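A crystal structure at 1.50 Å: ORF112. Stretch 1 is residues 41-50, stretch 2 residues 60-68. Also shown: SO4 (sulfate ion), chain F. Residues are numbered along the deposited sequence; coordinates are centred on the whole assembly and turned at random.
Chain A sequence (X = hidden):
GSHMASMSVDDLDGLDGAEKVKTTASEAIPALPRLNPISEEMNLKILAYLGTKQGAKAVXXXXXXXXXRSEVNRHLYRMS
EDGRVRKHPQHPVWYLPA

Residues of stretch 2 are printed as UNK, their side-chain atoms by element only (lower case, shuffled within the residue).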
# COMPACT_ATOMS: atom_id res chain seq x y z
N GLU A 41 -7.37 -15.86 3.87
CA GLU A 41 -8.30 -16.03 4.98
C GLU A 41 -8.08 -14.95 6.04
O GLU A 41 -9.04 -14.38 6.56
CB GLU A 41 -8.15 -17.43 5.58
CG GLU A 41 -8.99 -17.65 6.83
CD GLU A 41 -9.22 -19.13 7.10
OE1 GLU A 41 -9.59 -19.86 6.16
OE2 GLU A 41 -9.03 -19.55 8.26
N MET A 42 -6.82 -14.67 6.36
CA MET A 42 -6.48 -13.61 7.32
C MET A 42 -6.90 -12.24 6.78
O MET A 42 -7.43 -11.40 7.51
CB MET A 42 -4.98 -13.63 7.64
CG MET A 42 -4.51 -12.47 8.51
SD MET A 42 -5.31 -12.42 10.12
CE MET A 42 -4.39 -13.68 11.01
N ASN A 43 -6.67 -12.02 5.49
CA ASN A 43 -7.08 -10.76 4.86
C ASN A 43 -8.56 -10.49 5.07
O ASN A 43 -8.96 -9.40 5.46
CB ASN A 43 -6.78 -10.78 3.37
CG ASN A 43 -5.31 -10.61 3.08
OD1 ASN A 43 -4.56 -10.08 3.90
ND2 ASN A 43 -4.89 -11.07 1.91
N LEU A 44 -9.38 -11.51 4.82
CA LEU A 44 -10.82 -11.35 4.94
C LEU A 44 -11.24 -11.06 6.38
O LEU A 44 -12.16 -10.27 6.61
CB LEU A 44 -11.53 -12.60 4.42
CG LEU A 44 -11.42 -12.82 2.91
CD1 LEU A 44 -12.05 -14.13 2.48
CD2 LEU A 44 -12.07 -11.66 2.17
N LYS A 45 -10.57 -11.67 7.35
CA LYS A 45 -10.90 -11.42 8.75
C LYS A 45 -10.56 -9.97 9.14
O LYS A 45 -11.29 -9.33 9.89
CB LYS A 45 -10.16 -12.41 9.65
CG LYS A 45 -10.60 -13.85 9.45
CD LYS A 45 -9.68 -14.81 10.18
CE LYS A 45 -10.16 -16.24 10.05
NZ LYS A 45 -9.37 -17.17 10.91
N ILE A 46 -9.44 -9.48 8.64
CA ILE A 46 -9.03 -8.10 8.93
C ILE A 46 -10.00 -7.11 8.29
O ILE A 46 -10.41 -6.13 8.91
CB ILE A 46 -7.61 -7.85 8.42
CG1 ILE A 46 -6.62 -8.68 9.25
CG2 ILE A 46 -7.26 -6.37 8.51
CD1 ILE A 46 -5.21 -8.66 8.69
N LEU A 47 -10.38 -7.38 7.05
CA LEU A 47 -11.34 -6.53 6.35
C LEU A 47 -12.67 -6.52 7.10
O LEU A 47 -13.35 -5.49 7.18
CB LEU A 47 -11.54 -7.01 4.91
CG LEU A 47 -10.32 -6.83 4.02
CD1 LEU A 47 -10.54 -7.49 2.66
CD2 LEU A 47 -10.02 -5.36 3.81
N ALA A 48 -13.05 -7.67 7.64
CA ALA A 48 -14.30 -7.73 8.38
C ALA A 48 -14.26 -6.88 9.64
O ALA A 48 -15.24 -6.22 9.97
CB ALA A 48 -14.63 -9.17 8.73
N TYR A 49 -13.13 -6.90 10.35
CA TYR A 49 -12.99 -6.06 11.53
C TYR A 49 -13.13 -4.59 11.13
O TYR A 49 -13.85 -3.83 11.76
CB TYR A 49 -11.64 -6.30 12.22
CG TYR A 49 -11.47 -5.52 13.52
CD1 TYR A 49 -11.06 -4.19 13.51
CD2 TYR A 49 -11.73 -6.12 14.74
CE1 TYR A 49 -10.91 -3.48 14.69
CE2 TYR A 49 -11.57 -5.42 15.93
CZ TYR A 49 -11.16 -4.10 15.89
OH TYR A 49 -11.02 -3.39 17.07
N LEU A 50 -12.46 -4.20 10.05
CA LEU A 50 -12.46 -2.81 9.63
C LEU A 50 -13.84 -2.34 9.20
O LEU A 50 -14.18 -1.16 9.37
CB LEU A 50 -11.46 -2.59 8.50
CG LEU A 50 -10.02 -2.70 8.97
CD1 LEU A 50 -9.04 -2.61 7.80
CD2 LEU A 50 -9.74 -1.59 9.99
N UNK A 60 -5.28 -3.59 18.05
CA UNK A 60 -6.65 -3.90 18.43
C UNK A 60 -7.24 -4.96 17.52
O UNK A 60 -7.98 -5.83 17.96
n UNK A 60 -6.98 -0.28 19.21
c UNK A 60 -7.04 -1.63 19.46
c UNK A 60 -6.62 -1.79 20.74
n UNK A 60 -6.33 -0.55 21.23
c UNK A 60 -6.55 0.35 20.29
c UNK A 60 -7.49 -2.63 18.43
N UNK A 61 -6.88 -4.91 16.24
CA UNK A 61 -7.27 -5.97 15.33
C UNK A 61 -6.66 -7.30 15.76
O UNK A 61 -7.35 -8.33 15.81
c UNK A 61 -7.07 -3.79 12.13
c UNK A 61 -7.48 -4.30 13.49
c UNK A 61 -7.24 -6.77 12.95
c UNK A 61 -6.85 -5.64 13.89
N UNK A 62 -5.38 -7.29 16.09
CA UNK A 62 -4.69 -8.48 16.55
C UNK A 62 -5.33 -9.08 17.81
O UNK A 62 -5.50 -10.30 17.92
c UNK A 62 -3.21 -8.17 16.80
N UNK A 63 -5.67 -8.22 18.77
CA UNK A 63 -6.31 -8.69 19.99
C UNK A 63 -7.62 -9.40 19.66
O UNK A 63 -7.90 -10.46 20.20
c UNK A 63 -6.57 -7.52 20.95
o UNK A 63 -6.77 -5.25 22.48
n UNK A 63 -4.66 -5.29 23.25
c UNK A 63 -5.65 -5.76 22.50
c UNK A 63 -5.34 -6.99 21.66
N UNK A 64 -8.40 -8.81 18.76
CA UNK A 64 -9.71 -9.35 18.43
C UNK A 64 -9.61 -10.70 17.73
O UNK A 64 -10.38 -11.62 18.02
o UNK A 64 -11.82 -8.86 17.32
c UNK A 64 -10.50 -8.37 17.56
N UNK A 65 -8.65 -10.82 16.82
CA UNK A 65 -8.50 -12.05 16.03
C UNK A 65 -7.74 -13.15 16.76
O UNK A 65 -7.78 -14.30 16.34
c UNK A 65 -8.52 -10.79 13.78
c UNK A 65 -9.85 -11.40 13.38
c UNK A 65 -7.68 -10.48 12.55
c UNK A 65 -7.79 -11.75 14.71
N UNK A 66 -7.05 -12.79 17.83
CA UNK A 66 -6.12 -13.71 18.47
C UNK A 66 -4.89 -13.93 17.60
O UNK A 66 -4.44 -15.06 17.39
N UNK A 67 -4.33 -12.85 17.08
CA UNK A 67 -3.15 -12.95 16.25
C UNK A 67 -2.04 -12.05 16.78
O UNK A 67 -2.24 -11.30 17.74
c UNK A 67 -3.48 -12.58 14.79
N UNK A 68 -0.87 -12.15 16.18
CA UNK A 68 0.24 -11.27 16.51
C UNK A 68 0.07 -9.95 15.79
O UNK A 68 -0.39 -9.91 14.65
o UNK A 68 3.89 -13.94 15.86
n UNK A 68 4.38 -12.81 17.73
c UNK A 68 2.06 -12.98 17.06
c UNK A 68 1.58 -11.88 16.12
c UNK A 68 3.52 -13.29 16.84
S SO4 F . -5.44 -18.80 2.53
O1 SO4 F . -4.51 -18.03 1.71
O2 SO4 F . -6.70 -18.07 2.67
O3 SO4 F . -4.86 -19.01 3.86
O4 SO4 F . -5.69 -20.08 1.90

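Position 60 carries one carbon and then a five-membered ring of three carbons and two nitrogens; its CB lies 3.9 Å from Tyr49 OH. Only histidine has such a ring. The ring of His60 leads away from stretch 1 to an exposed place where a polar imidazole is at ease.

At position 61 four carbons fork at the first, one arm being two carbons long, and they touch Tyr49, Ile46 and Leu50: an isoleucine. Its CA sits over one face of the Tyr49 ring, 4.2 Å from the centroid and 5° off the normal, a CH-pi contact that goes with a close approach of the backbones, the CA atoms of Tyr49 and Ile61 being 6.9 Å apart. The branched side chain fills the buried space beside it: Ile61 CG1 is 3.6 Å from Tyr49 CD1, Ile61 CG2 is 4.2 Å from Ile46 CG1, and Ile61 CD1 reaches to 4.1 Å from Leu50 CD2.

Position 62 has a single side-chain carbon, out of reach of stretch 1, hence alanine. Ala62 is buried; a methyl group suits a place shielded from solvent.

Position 63 has three carbons in a row, the third bearing one oxygen and one nitrogen, and makes no contact with stretch 1. This is the amide of glutamine. Gln63 points sideways, and its polar end suits the exposed surface.

Position 64 has one carbon followed by one oxygen. Its CB points toward stretch 1 and comes 3.5 Å from Tyr49 CE2. It is a serine, and the small side chain fits where it approaches the ring obliquely. No hydrogen bond joins Ser64 to stretch 1.

Position 65 has four carbons, forked at the second, which touch Met42, Lys45 and Ile46; this identifies leucine. Leu65 points toward the first helix and spreads its two methyls over it: CD1 is 3.9 Å from both Met42 SD and Ile46 CG1, and CD2 is 3.9 Å from Lys45 CB. The aliphatic base of Lys45 thus adds to the apolar surface, while its NZ leads away to a salt bridge with Glu41 OE2 at 3.6 Å.

Position 66 has no side-chain atoms and is glycine. Gly66 is the first residue to leave helical geometry, and its phi of 71° is a value that favours glycine.

Position 67 shows one carbon, its CB, 4.0 Å from Met42 CE. It is alanine, and the methyl of Ala67 gives the end of Met42 a small apolar partner just beyond the helix.

Position 68 again has three carbons, the third with one oxygen and one nitrogen, out of reach of stretch 1, so it is glutamine. Gln68 occupies the N-cap position before a helix, and its polar amide suits this exposed place.

The contact works by packing alone. The two helices run at 113° to each other, their axes 10.5 Å apart at closest approach, and no hydrogen bond crosses between the stretches. Met42, Lys45, Ile46, Tyr49 and Leu50 meet Ile61 and Leu65, one helical turn apart, and together the stretches bury 409 Å².

Stretch 2 60-68: HIAQSLGAQ
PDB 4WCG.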